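Side-chain contacts in periplasmic solute binding protein (Pectobacterium atrosepticum, PDB 4RY1), which probably binds a sugar in the periplasm and delivers it to an ABC-type importer: residues A[136-139]-A[140-143]; A[125-129]-A[130-134]; A[206-209]-A[210-214]; A[176-179]-A[180-184]; A[217-220]-A[221-225]. All coordinates share one frame; numbering follows the deposited sequence.

Interaction 1 of 5, residues A[136-139]-A[140-143]; sequences KTWD and ELFA
Glu140 lies obliquely across Thr137, its CG 3.3 Å from Thr137 OG1, and its carboxylate runs back past the threonine to the backbone of Lys136. Lys136 N donates to Glu140 OE1 at 2.8 Å in an almost straight bond (170°), meeting the oxygen nearly along its C-O axis. The other carboxylate oxygen, Glu140 OE2, takes a bond from a water that also lies 2.8 Å from Thr137 OG1. Thr137 is the N-cap of helix 138-152: its OG1, set between the backbone N and the carbonyl carbon (chi1 63°), accepts from Glu140 N at 3.2 Å. The glutamate therefore supplies the amide that the threonine caps and, through its extended side chain, holds the residue before the cap. On another side of this first turn, Trp138 and Leu141 lie side by side and point the same way, with Trp138 CE3 4.1 Å from Leu141 CD2. The indole NE1 is bonded to Gln181 of helix 169-183, while the rings of Tyr178 and Phe208 meet it edge-to-face. Phe142 stands one turn beyond Trp138, its CE2 4.2 Å from Trp138 CB; Lys211 of helix 199-214 makes a cation-pi contact with its ring.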
loop_
_atom_site.group_PDB
_atom_site.type_symbol
_atom_site.label_atom_id
_atom_site.label_comp_id
_atom_site.label_asym_id
_atom_site.label_seq_id
_atom_site.Cartn_x
_atom_site.Cartn_y
_atom_site.Cartn_z
ATOM N N LYS A 136 -3.158 20.387 9.247
ATOM C CA LYS A 136 -3.796 20.556 7.938
ATOM C C LYS A 136 -2.789 20.966 6.823
ATOM O O LYS A 136 -3.059 20.764 5.626
ATOM C CB LYS A 136 -5.009 21.516 8.061
ATOM C CG LYS A 136 -6.202 20.857 8.763
ATOM C CD LYS A 136 -7.480 21.692 8.727
ATOM C CE LYS A 136 -7.824 22.273 10.088
ATOM N NZ LYS A 136 -8.819 23.375 9.983
ATOM N N THR A 137 -1.637 21.506 7.218
ATOM C CA THR A 137 -0.578 21.931 6.284
ATOM C C THR A 137 0.767 21.369 6.673
ATOM O O THR A 137 0.947 20.913 7.818
ATOM C CB THR A 137 -0.401 23.445 6.289
ATOM O OG1 THR A 137 0.024 23.845 7.595
ATOM C CG2 THR A 137 -1.701 24.110 5.917
ATOM N N TRP A 138 1.693 21.385 5.737
ATOM C CA TRP A 138 3.004 20.859 6.024
ATOM C C TRP A 138 3.647 21.682 7.161
ATOM O O TRP A 138 4.311 21.133 8.042
ATOM C CB TRP A 138 3.848 20.793 4.768
ATOM C CG TRP A 138 3.235 19.916 3.748
ATOM C CD1 TRP A 138 2.496 20.305 2.669
ATOM C CD2 TRP A 138 3.257 18.475 3.723
ATOM N NE1 TRP A 138 2.078 19.209 1.971
ATOM C CE2 TRP A 138 2.526 18.072 2.594
ATOM C CE3 TRP A 138 3.815 17.496 4.549
ATOM C CZ2 TRP A 138 2.353 16.735 2.254
ATOM C CZ3 TRP A 138 3.647 16.158 4.205
ATOM C CH2 TRP A 138 2.915 15.797 3.080
ATOM N N ASP A 139 3.376 22.987 7.203
ATOM C CA ASP A 139 3.868 23.829 8.307
ATOM C C ASP A 139 3.481 23.351 9.653
ATOM O O ASP A 139 4.300 23.322 10.569
ATOM C CB ASP A 139 3.305 25.244 8.209
ATOM C CG ASP A 139 4.048 26.048 7.272
ATOM O OD1 ASP A 139 5.094 25.529 6.813
ATOM O OD2 ASP A 139 3.596 27.180 6.990
ATOM N N GLU A 140 2.197 23.040 9.790
ATOM C CA GLU A 140 1.675 22.577 11.060
ATOM C C GLU A 140 2.315 21.247 11.406
ATOM O O GLU A 140 2.558 20.991 12.563
ATOM C CB GLU A 140 0.149 22.485 11.048
ATOM C CG GLU A 140 -0.490 23.860 10.828
ATOM C CD GLU A 140 -1.995 23.871 10.596
ATOM O OE1 GLU A 140 -2.641 22.791 10.512
ATOM O OE2 GLU A 140 -2.533 25.000 10.483
ATOM N N LEU A 141 2.577 20.400 10.409
ATOM C CA LEU A 141 3.211 19.111 10.696
ATOM C C LEU A 141 4.605 19.339 11.293
ATOM O O LEU A 141 4.917 18.807 12.357
ATOM C CB LEU A 141 3.271 18.224 9.448
ATOM C CG LEU A 141 3.968 16.876 9.707
ATOM C CD1 LEU A 141 3.187 16.026 10.710
ATOM C CD2 LEU A 141 4.164 16.125 8.405
ATOM N N PHE A 142 5.424 20.141 10.613
ATOM C CA PHE A 142 6.790 20.419 11.087
ATOM C C PHE A 142 6.780 21.082 12.449
ATOM O O PHE A 142 7.613 20.770 13.296
ATOM C CB PHE A 142 7.580 21.262 10.078
ATOM C CG PHE A 142 7.885 20.526 8.803
ATOM C CD1 PHE A 142 8.663 19.381 8.827
ATOM C CD2 PHE A 142 7.392 20.976 7.582
ATOM C CE1 PHE A 142 8.938 18.689 7.662
ATOM C CE2 PHE A 142 7.666 20.287 6.421
ATOM C CZ PHE A 142 8.442 19.142 6.458
ATOM N N ALA A 143 5.822 21.979 12.656
ATOM C CA ALA A 143 5.730 22.719 13.907
ATOM C C ALA A 143 5.294 21.821 15.093
ATOM O O ALA A 143 5.615 22.105 16.238
ATOM C CB ALA A 143 4.807 23.923 13.746
HETATM O O HOH W 1 -0.756 26.453 8.438
#

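Interaction 2 of 5, residues A[125-129]-A[130-134]; sequences TTWDN and AGVAY. With GOL (glycerol), chain D.
The ring of Tyr134 stands almost perpendicular to the indole of Trp127 and drives its edge into the face, a T-shaped pair between residues seven apart in sequence. The planes meet at 82°, and Tyr134 CE1 comes within 3.7 Å of Trp127 CG. A glycerol, probably from the crystallisation liquor, lies over one face of the tyrosine, with C3 above the ring centre. Its O2 donates to Asp128 OD1 at 2.6 Å and its O3 accepts from Tyr134 N, bridging the helix and the segment that follows it. A water makes a second bridge, donating to both Asp128 OD1 and Val132 O. On the six-membered ring of the indole, Val132 CG1 packs 3.7 Å from Trp127 CZ3. The indole NE1 is bonded to Ala244 O and the Tyr134 hydroxyl to Glu267, which ties down the indole N-H and the phenol hydroxyl. The helix ends at Gly131, whose phi is positive. Val132 N returns to Trp127 O at 3.1 Å, whereas Gly131 N approaches Asp128 O at 3.1 Å from above the carbonyl plane, with a bent N-H angle of 137°. This is a Schellman motif, closing the C-terminal end of helix 124-130 before the chain turns toward helix 138-152.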
loop_
_atom_site.group_PDB
_atom_site.type_symbol
_atom_site.label_atom_id
_atom_site.label_comp_id
_atom_site.label_asym_id
_atom_site.label_seq_id
_atom_site.Cartn_x
_atom_site.Cartn_y
_atom_site.Cartn_z
ATOM N N THR A 125 -4.822 10.078 21.678
ATOM C CA THR A 125 -4.420 10.299 23.070
ATOM C C THR A 125 -3.105 11.074 23.129
ATOM O O THR A 125 -2.961 12.067 23.837
ATOM C CB THR A 125 -4.303 8.966 23.824
ATOM O OG1 THR A 125 -5.543 8.260 23.708
ATOM C CG2 THR A 125 -3.983 9.172 25.307
ATOM N N THR A 126 -2.146 10.616 22.354
ATOM C CA THR A 126 -0.842 11.284 22.303
ATOM C C THR A 126 -0.888 12.741 21.798
ATOM O O THR A 126 -0.290 13.631 22.402
ATOM C CB THR A 126 0.156 10.473 21.479
ATOM O OG1 THR A 126 0.117 9.109 21.916
ATOM C CG2 THR A 126 1.544 11.038 21.672
ATOM N N TRP A 127 -1.576 12.976 20.683
ATOM C CA TRP A 127 -1.726 14.341 20.150
ATOM C C TRP A 127 -2.412 15.284 21.164
ATOM O O TRP A 127 -1.994 16.435 21.348
ATOM C CB TRP A 127 -2.506 14.307 18.818
ATOM C CG TRP A 127 -1.638 13.856 17.655
ATOM C CD1 TRP A 127 -1.295 12.548 17.321
ATOM C CD2 TRP A 127 -0.951 14.700 16.713
ATOM N NE1 TRP A 127 -0.481 12.552 16.226
ATOM C CE2 TRP A 127 -0.243 13.846 15.833
ATOM C CE3 TRP A 127 -0.864 16.089 16.517
ATOM C CZ2 TRP A 127 0.539 14.326 14.790
ATOM C CZ3 TRP A 127 -0.074 16.565 15.463
ATOM C CH2 TRP A 127 0.614 15.677 14.616
ATOM N N ASP A 128 -3.452 14.774 21.815
ATOM C CA ASP A 128 -4.186 15.505 22.875
ATOM C C ASP A 128 -3.262 15.802 24.077
ATOM O O ASP A 128 -3.259 16.916 24.604
ATOM C CB ASP A 128 -5.430 14.721 23.339
ATOM C CG ASP A 128 -6.583 14.777 22.339
ATOM O OD1 ASP A 128 -6.508 15.563 21.370
ATOM O OD2 ASP A 128 -7.562 14.028 22.536
ATOM N N ASN A 129 -2.453 14.824 24.481
ATOM C CA ASN A 129 -1.474 15.030 25.570
ATOM C C ASN A 129 -0.401 16.081 25.222
ATOM O O ASN A 129 0.027 16.847 26.079
ATOM C CB ASN A 129 -0.818 13.707 25.991
ATOM C CG ASN A 129 -1.785 12.757 26.691
ATOM O OD1 ASN A 129 -2.884 13.139 27.108
ATOM N ND2 ASN A 129 -1.355 11.514 26.861
ATOM N N ALA A 130 0.035 16.094 23.968
ATOM C CA ALA A 130 0.944 17.145 23.461
ATOM C C ALA A 130 0.291 18.528 23.336
ATOM O O ALA A 130 0.988 19.529 23.253
ATOM C CB ALA A 130 1.519 16.747 22.111
ATOM N N GLY A 131 -1.039 18.560 23.247
ATOM C CA GLY A 131 -1.802 19.800 23.010
ATOM C C GLY A 131 -1.760 20.348 21.589
ATOM O O GLY A 131 -1.916 21.551 21.364
ATOM N N VAL A 132 -1.553 19.450 20.630
ATOM C CA VAL A 132 -1.433 19.815 19.230
ATOM C C VAL A 132 -2.602 19.221 18.454
ATOM O O VAL A 132 -2.942 18.045 18.590
ATOM C CB VAL A 132 -0.089 19.331 18.637
ATOM C CG1 VAL A 132 0.072 19.798 17.198
ATOM C CG2 VAL A 132 1.076 19.848 19.480
ATOM N N ALA A 133 -3.223 20.073 17.654
ATOM C CA ALA A 133 -4.251 19.649 16.725
ATOM C C ALA A 133 -3.631 18.906 15.548
ATOM O O ALA A 133 -2.508 19.185 15.140
ATOM C CB ALA A 133 -5.031 20.859 16.229
ATOM N N TYR A 134 -4.401 17.998 14.959
ATOM C CA TYR A 134 -3.904 17.291 13.781
ATOM C C TYR A 134 -3.615 18.330 12.692
ATOM O O TYR A 134 -4.416 19.250 12.484
ATOM C CB TYR A 134 -4.894 16.258 13.223
ATOM C CG TYR A 134 -5.295 15.110 14.118
ATOM C CD1 TYR A 134 -4.427 14.579 15.071
ATOM C CD2 TYR A 134 -6.544 14.525 13.982
ATOM C CE1 TYR A 134 -4.811 13.510 15.872
ATOM C CE2 TYR A 134 -6.936 13.456 14.768
ATOM C CZ TYR A 134 -6.073 12.960 15.723
ATOM O OH TYR A 134 -6.470 11.910 16.512
HETATM C C1 GOL D . -9.194 14.955 17.241
HETATM O O1 GOL D . -9.652 13.893 18.076
HETATM C C2 GOL D . -8.378 15.965 18.049
HETATM O O2 GOL D . -8.268 15.568 19.422
HETATM C C3 GOL D . -7.000 16.109 17.411
HETATM O O3 GOL D . -7.041 17.288 16.577
HETATM O O HOH W 2 -5.164 17.748 20.286
#

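Interaction 3 of 5, residues A[206-209]-A[210-214]; sequences FGFY and KKLVD
Tyr209 and Val213, one helical turn apart, cross with Val213 CG2 against the phenol end of the ring, 3.6 Å from Tyr209 CZ and nearly as close to the hydroxyl oxygen. That hydroxyl is hydrogen-bonded to Asp385 OD2 at the end of helix 371-385, so the methyl packs beside a polar group already engaged. Four successive main-chain bonds satisfy the amides of residues 210 to 213: Lys210 N donates to Phe206 O, Lys211 N to Gly207 O, Leu212 N to Phe208 O at 3.0 Å, and Val213 N to Tyr209 O at 3.1 Å. The series continues with Asp214 N bonded to Lys210 O. The same pair is joined by its side chains: Lys210 NZ donates to Asp214 OD2 at 2.9 Å in a salt bridge that uses the syn lone pair of the carboxylate. The final bend of the lysine chain (chi4 -70°) turns its ammonium group to this oxygen. On the buried side Phe208 CE2 meets Leu212 CD1 at 3.7 Å, and Phe208 also stacks on Tyr178 of helix 169-183. The pattern is that of an amphipathic alpha-helix: i to i+4 pairing throughout, with the salt bridge on the exposed flank and apolar side chains of helix 199-214 packed against neighbouring helices.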
loop_
_atom_site.group_PDB
_atom_site.type_symbol
_atom_site.label_atom_id
_atom_site.label_comp_id
_atom_site.label_asym_id
_atom_site.label_seq_id
_atom_site.Cartn_x
_atom_site.Cartn_y
_atom_site.Cartn_z
ATOM N N PHE A 206 15.108 15.058 -0.616
ATOM C CA PHE A 206 15.962 14.707 0.532
ATOM C C PHE A 206 15.925 15.772 1.625
ATOM O O PHE A 206 15.939 15.453 2.819
ATOM C CB PHE A 206 17.383 14.355 0.114
ATOM C CG PHE A 206 17.506 12.977 -0.452
ATOM C CD1 PHE A 206 17.677 11.872 0.380
ATOM C CD2 PHE A 206 17.364 12.765 -1.813
ATOM C CE1 PHE A 206 17.763 10.591 -0.160
ATOM C CE2 PHE A 206 17.430 11.491 -2.352
ATOM C CZ PHE A 206 17.643 10.402 -1.531
ATOM N N GLY A 207 15.838 17.036 1.230
ATOM C CA GLY A 207 15.682 18.116 2.218
ATOM C C GLY A 207 14.409 17.989 3.056
ATOM O O GLY A 207 14.389 18.310 4.233
ATOM N N PHE A 208 13.341 17.524 2.417
ATOM C CA PHE A 208 12.039 17.298 3.063
ATOM C C PHE A 208 12.187 16.219 4.162
ATOM O O PHE A 208 11.717 16.397 5.299
ATOM C CB PHE A 208 11.035 16.908 1.984
ATOM C CG PHE A 208 9.673 16.500 2.499
ATOM C CD1 PHE A 208 8.689 17.444 2.745
ATOM C CD2 PHE A 208 9.361 15.160 2.694
ATOM C CE1 PHE A 208 7.434 17.070 3.187
ATOM C CE2 PHE A 208 8.103 14.786 3.133
ATOM C CZ PHE A 208 7.138 15.730 3.379
ATOM N N TYR A 209 12.869 15.125 3.823
ATOM C CA TYR A 209 13.223 14.099 4.817
ATOM C C TYR A 209 14.042 14.675 5.998
ATOM O O TYR A 209 13.724 14.472 7.172
ATOM C CB TYR A 209 13.976 12.927 4.176
ATOM C CG TYR A 209 14.358 11.921 5.232
ATOM C CD1 TYR A 209 13.432 11.003 5.703
ATOM C CD2 TYR A 209 15.622 11.920 5.803
ATOM C CE1 TYR A 209 13.757 10.097 6.692
ATOM C CE2 TYR A 209 15.953 11.030 6.795
ATOM C CZ TYR A 209 15.024 10.103 7.232
ATOM O OH TYR A 209 15.361 9.226 8.238
ATOM N N LYS A 210 15.083 15.426 5.655
ATOM C CA LYS A 210 15.996 15.959 6.651
ATOM C C LYS A 210 15.199 16.877 7.578
ATOM O O LYS A 210 15.380 16.868 8.796
ATOM C CB LYS A 210 17.152 16.675 5.952
ATOM C CG LYS A 210 18.363 16.957 6.831
ATOM C CD LYS A 210 19.263 18.023 6.220
ATOM C CE LYS A 210 20.561 18.194 6.996
ATOM N NZ LYS A 210 20.396 18.814 8.345
ATOM N N LYS A 211 14.272 17.636 7.007
ATOM C CA LYS A 211 13.407 18.497 7.815
ATOM C C LYS A 211 12.499 17.725 8.769
ATOM O O LYS A 211 12.286 18.128 9.888
ATOM C CB LYS A 211 12.558 19.431 6.949
ATOM C CG LYS A 211 11.957 20.560 7.783
ATOM C CD LYS A 211 11.329 21.632 6.917
ATOM C CE LYS A 211 10.815 22.784 7.764
ATOM N NZ LYS A 211 10.154 23.814 6.920
ATOM N N LEU A 212 11.942 16.617 8.307
ATOM C CA LEU A 212 11.105 15.794 9.171
ATOM C C LEU A 212 11.896 15.318 10.397
ATOM O O LEU A 212 11.403 15.366 11.521
ATOM C CB LEU A 212 10.560 14.596 8.385
ATOM C CG LEU A 212 9.503 14.892 7.310
ATOM C CD1 LEU A 212 9.272 13.663 6.458
ATOM C CD2 LEU A 212 8.193 15.322 7.933
ATOM N N VAL A 213 13.126 14.878 10.144
ATOM C CA VAL A 213 14.010 14.423 11.213
ATOM C C VAL A 213 14.451 15.573 12.133
ATOM O O VAL A 213 14.287 15.509 13.364
ATOM C CB VAL A 213 15.227 13.674 10.664
ATOM C CG1 VAL A 213 16.226 13.401 11.769
ATOM C CG2 VAL A 213 14.771 12.351 10.064
ATOM N N ASP A 214 15.007 16.619 11.532
ATOM C CA ASP A 214 15.526 17.761 12.298
ATOM C C ASP A 214 14.433 18.430 13.156
ATOM O O ASP A 214 14.705 18.918 14.268
ATOM C CB ASP A 214 16.168 18.787 11.361
ATOM C CG ASP A 214 17.475 18.303 10.735
ATOM O OD1 ASP A 214 18.051 17.280 11.170
ATOM O OD2 ASP A 214 17.942 18.981 9.791
#

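Interaction 4 of 5, residues A[176-179]-A[180-184]; sequences RSYM and AQKYG
Residues 176-183 form the last two turns of helix 169-183, in which Ala180, Gln181, Lys182 and Tyr183 each donate their amide to the carbonyl four residues earlier, before Gly184 leaves the helix with positive phi. Met179 and Tyr183 lie alongside one another and point the same way. The methionine chain, bent at both chi2 (-71°) and chi3 (-75°), brings Met179 CE to 3.5 Å from Tyr183 CE2. Its sulfur stands at the ring edge, in the plane, with Met179 SD 3.9 Å from Tyr183 CE2: a Met-aromatic contact made from the rim. One face of the same ring is covered by Lys182 CG, 3.5 Å above the plane and over the centre. Lys182 also runs beside Tyr178, where its CD is 4.0 Å from Tyr178 OH. Beyond that point Lys182 NZ donates to Tyr183 OH at 3.2 Å, and both groups are tied to the carboxylate of Glu204 in helix 199-214. On another side, Gln181 CG packs 3.2 Å from Ser177 O, while Gln181 OE1 accepts from the Ile274 amide and its NE2 donates to the Ile272 and Ser280 carbonyls. Gly184 N closes the series on Ala180 O at 2.7 Å, and the glycine with positive phi at this position is typical of a helix C-terminus.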
loop_
_atom_site.group_PDB
_atom_site.type_symbol
_atom_site.label_atom_id
_atom_site.label_comp_id
_atom_site.label_asym_id
_atom_site.label_seq_id
_atom_site.Cartn_x
_atom_site.Cartn_y
_atom_site.Cartn_z
ATOM N N ARG A 176 6.722 12.357 -2.215
ATOM C CA ARG A 176 6.116 12.391 -3.557
ATOM C C ARG A 176 4.800 13.173 -3.560
ATOM O O ARG A 176 4.524 13.946 -4.500
ATOM C CB ARG A 176 5.868 10.975 -4.069
ATOM C CG ARG A 176 5.283 10.969 -5.473
ATOM C CD ARG A 176 4.007 10.188 -5.543
ATOM N NE ARG A 176 3.300 10.289 -6.813
ATOM C CZ ARG A 176 2.043 10.678 -6.928
ATOM N NH1 ARG A 176 1.320 10.947 -5.854
ATOM N NH2 ARG A 176 1.480 10.750 -8.129
ATOM N N SER A 177 3.981 12.973 -2.529
ATOM C CA SER A 177 2.687 13.646 -2.431
ATOM C C SER A 177 2.910 15.163 -2.267
ATOM O O SER A 177 2.277 15.989 -2.951
ATOM C CB SER A 177 1.859 13.056 -1.268
ATOM O OG SER A 177 0.537 13.542 -1.225
ATOM N N TYR A 178 3.840 15.515 -1.387
ATOM C CA TYR A 178 4.260 16.910 -1.214
ATOM C C TYR A 178 4.680 17.555 -2.542
ATOM O O TYR A 178 4.235 18.653 -2.898
ATOM C CB TYR A 178 5.422 16.999 -0.217
ATOM C CG TYR A 178 6.057 18.373 -0.094
ATOM C CD1 TYR A 178 5.460 19.370 0.679
ATOM C CD2 TYR A 178 7.278 18.667 -0.715
ATOM C CE1 TYR A 178 6.042 20.621 0.810
ATOM C CE2 TYR A 178 7.873 19.913 -0.573
ATOM C CZ TYR A 178 7.246 20.886 0.187
ATOM O OH TYR A 178 7.801 22.144 0.329
ATOM N N MET A 179 5.547 16.863 -3.261
ATOM C CA MET A 179 6.080 17.379 -4.527
ATOM C C MET A 179 5.019 17.457 -5.622
ATOM O O MET A 179 5.073 18.328 -6.493
ATOM C CB MET A 179 7.268 16.551 -4.998
ATOM C CG MET A 179 8.459 16.564 -4.045
ATOM S SD MET A 179 9.413 18.137 -3.911
ATOM C CE MET A 179 10.304 18.089 -5.475
ATOM N N ALA A 180 4.043 16.558 -5.567
ATOM C CA ALA A 180 2.927 16.610 -6.529
ATOM C C ALA A 180 2.062 17.844 -6.260
ATOM O O ALA A 180 1.618 18.523 -7.190
ATOM C CB ALA A 180 2.085 15.357 -6.464
ATOM N N GLN A 181 1.822 18.117 -4.984
ATOM C CA GLN A 181 1.100 19.328 -4.567
ATOM C C GLN A 181 1.814 20.591 -4.993
ATOM O O GLN A 181 1.195 21.545 -5.466
ATOM C CB GLN A 181 0.944 19.354 -3.062
ATOM C CG GLN A 181 0.007 18.279 -2.564
ATOM C CD GLN A 181 -0.095 18.279 -1.060
ATOM O OE1 GLN A 181 0.518 19.099 -0.384
ATOM N NE2 GLN A 181 -0.871 17.360 -0.526
ATOM N N LYS A 182 3.128 20.579 -4.812
ATOM C CA LYS A 182 3.954 21.776 -5.071
ATOM C C LYS A 182 4.143 22.078 -6.549
ATOM O O LYS A 182 4.075 23.224 -6.992
ATOM C CB LYS A 182 5.346 21.616 -4.457
ATOM C CG LYS A 182 6.224 22.841 -4.663
ATOM C CD LYS A 182 7.263 22.960 -3.579
ATOM C CE LYS A 182 7.833 24.367 -3.557
ATOM N NZ LYS A 182 9.295 24.339 -3.325
ATOM N N TYR A 183 4.424 21.025 -7.292
ATOM C CA TYR A 183 4.828 21.127 -8.689
ATOM C C TYR A 183 3.879 20.496 -9.709
ATOM O O TYR A 183 4.037 20.731 -10.908
ATOM C CB TYR A 183 6.198 20.493 -8.869
ATOM C CG TYR A 183 7.304 21.168 -8.102
ATOM C CD1 TYR A 183 7.780 22.418 -8.502
ATOM C CD2 TYR A 183 7.891 20.557 -7.002
ATOM C CE1 TYR A 183 8.801 23.037 -7.822
ATOM C CE2 TYR A 183 8.912 21.178 -6.307
ATOM C CZ TYR A 183 9.360 22.420 -6.730
ATOM O OH TYR A 183 10.366 23.072 -6.077
ATOM N N GLY A 184 2.937 19.665 -9.265
ATOM C CA GLY A 184 2.006 19.015 -10.192
ATOM C C GLY A 184 2.658 18.002 -11.115
ATOM O O GLY A 184 2.139 17.732 -12.215
#

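Interaction 5 of 5, residues A[217-220]-A[221-225]; sequences VIPD and QRYFS
Pro219 CB sits over one face of the Tyr223 ring, a CH-pi contact 3.6 Å from the centroid and 24° off its normal. Tyr223 CG is anti to the backbone N (chi1 173°), which carries its ring back along the helix toward the proline. Phe224 lies against the proline ring as well, its CZ 3.6 Å from Pro219 CG; the proline is thus touched by two successive aromatic rings, and Tyr223 CD1 lies over the centre of the Phe224 ring. In Asp220 the carboxylate is folded between N and C (chi1 73°), placing OD1 2.9 Å from Tyr223 N in a fairly straight bond. Phe224 N adds a longer bond of 3.3 Å to Asp220 O. Gln221 shares a water with Pro219 O through NE2, while its OE1 is bonded to Gln382. The arrangement is an aspartate N-cap that starts the short helix 221-225.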
loop_
_atom_site.group_PDB
_atom_site.type_symbol
_atom_site.label_atom_id
_atom_site.label_comp_id
_atom_site.label_asym_id
_atom_site.label_seq_id
_atom_site.Cartn_x
_atom_site.Cartn_y
_atom_site.Cartn_z
ATOM N N VAL A 217 9.648 15.425 13.784
ATOM C CA VAL A 217 8.362 14.889 13.311
ATOM C C VAL A 217 8.393 13.363 13.273
ATOM O O VAL A 217 7.466 12.706 13.713
ATOM C CB VAL A 217 7.959 15.454 11.941
ATOM C CG1 VAL A 217 6.640 14.834 11.489
ATOM C CG2 VAL A 217 7.775 16.952 12.044
ATOM N N ILE A 218 9.471 12.833 12.716
ATOM C CA ILE A 218 9.723 11.397 12.684
ATOM C C ILE A 218 11.059 11.080 13.338
ATOM O O ILE A 218 11.959 11.909 13.334
ATOM C CB ILE A 218 9.750 10.836 11.240
ATOM C CG1 ILE A 218 10.980 11.312 10.466
ATOM C CG2 ILE A 218 8.439 11.138 10.507
ATOM C CD1 ILE A 218 11.053 10.776 9.057
ATOM N N PRO A 219 11.214 9.869 13.888
ATOM C CA PRO A 219 12.548 9.454 14.314
ATOM C C PRO A 219 13.450 9.148 13.141
ATOM O O PRO A 219 12.971 8.854 12.045
ATOM C CB PRO A 219 12.300 8.156 15.087
ATOM C CG PRO A 219 10.828 8.102 15.328
ATOM C CD PRO A 219 10.235 8.802 14.127
ATOM N N ASP A 220 14.750 9.190 13.385
ATOM C CA ASP A 220 15.734 8.914 12.345
ATOM C C ASP A 220 15.993 7.422 12.179
ATOM O O ASP A 220 15.396 6.590 12.867
ATOM C CB ASP A 220 17.014 9.736 12.582
ATOM C CG ASP A 220 17.848 9.238 13.739
ATOM O OD1 ASP A 220 17.525 8.198 14.342
ATOM O OD2 ASP A 220 18.839 9.921 14.052
ATOM N N GLN A 221 16.880 7.081 11.259
ATOM C CA GLN A 221 17.121 5.668 10.970
ATOM C C GLN A 221 17.960 4.976 12.057
ATOM O O GLN A 221 17.920 3.744 12.177
ATOM C CB GLN A 221 17.733 5.465 9.594
ATOM C CG GLN A 221 16.755 5.787 8.485
ATOM C CD GLN A 221 15.796 4.642 8.296
ATOM O OE1 GLN A 221 16.204 3.572 7.843
ATOM N NE2 GLN A 221 14.536 4.838 8.659
ATOM N N ARG A 222 18.711 5.754 12.840
ATOM C CA ARG A 222 19.408 5.207 14.017
ATOM C C ARG A 222 18.388 4.679 15.040
ATOM O O ARG A 222 18.526 3.572 15.576
ATOM C CB ARG A 222 20.300 6.252 14.681
ATOM C CG ARG A 222 21.466 6.743 13.826
ATOM C CD ARG A 222 22.258 7.767 14.608
ATOM N NE ARG A 222 23.510 8.197 14.004
ATOM C CZ ARG A 222 24.696 7.609 14.175
ATOM N NH1 ARG A 222 24.831 6.485 14.876
ATOM N NH2 ARG A 222 25.758 8.141 13.592
ATOM N N TYR A 223 17.338 5.457 15.244
ATOM C CA TYR A 223 16.247 5.064 16.152
ATOM C C TYR A 223 15.643 3.739 15.674
ATOM O O TYR A 223 15.517 2.788 16.430
ATOM C CB TYR A 223 15.188 6.157 16.213
ATOM C CG TYR A 223 13.934 5.849 16.973
ATOM C CD1 TYR A 223 12.934 5.072 16.394
ATOM C CD2 TYR A 223 13.699 6.383 18.220
ATOM C CE1 TYR A 223 11.737 4.822 17.053
ATOM C CE2 TYR A 223 12.509 6.135 18.892
ATOM C CZ TYR A 223 11.525 5.343 18.308
ATOM O OH TYR A 223 10.317 5.094 18.942
ATOM N N PHE A 224 15.255 3.680 14.410
ATOM C CA PHE A 224 14.583 2.469 13.920
ATOM C C PHE A 224 15.521 1.262 13.917
ATOM O O PHE A 224 15.105 0.143 14.241
ATOM C CB PHE A 224 13.868 2.704 12.591
ATOM C CG PHE A 224 12.641 3.544 12.768
ATOM C CD1 PHE A 224 11.519 3.012 13.393
ATOM C CD2 PHE A 224 12.637 4.887 12.411
ATOM C CE1 PHE A 224 10.403 3.802 13.630
ATOM C CE2 PHE A 224 11.514 5.670 12.624
ATOM C CZ PHE A 224 10.409 5.137 13.261
ATOM N N SER A 225 16.793 1.493 13.618
ATOM C CA SER A 225 17.768 0.411 13.621
ATOM C C SER A 225 17.912 -0.224 14.985
ATOM O O SER A 225 18.227 -1.414 15.071
ATOM C CB SER A 225 19.115 0.895 13.128
ATOM O OG SER A 225 19.047 1.227 11.744
HETATM O O HOH W 3 13.735 7.452 9.704
#

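All five contacts are local, and they mark starts, middles and ends of helices. Interactions 1 and 5 are both N-caps, one through a threonine hydroxyl and one through an aspartate carboxylate; interactions 2 and 4 lie at C-terminal ends with a positive-phi glycine, and interaction 3 is helix body. Interactions 1, 3 and 4 share a largely buried aromatic cluster, where Trp138, Tyr178 and Phe208 join helices 138-152, 169-183 and 199-214. Val217 links interaction 5 to interactions 1 and 3. Interaction 2 touches none of the others, though only Pro135 separates it from interaction 1 along the chain. The Lys210-Asp214 salt bridge and water-bridged Glu140 lie on exposed flanks, whereas the water of interaction 5 joins buried residues.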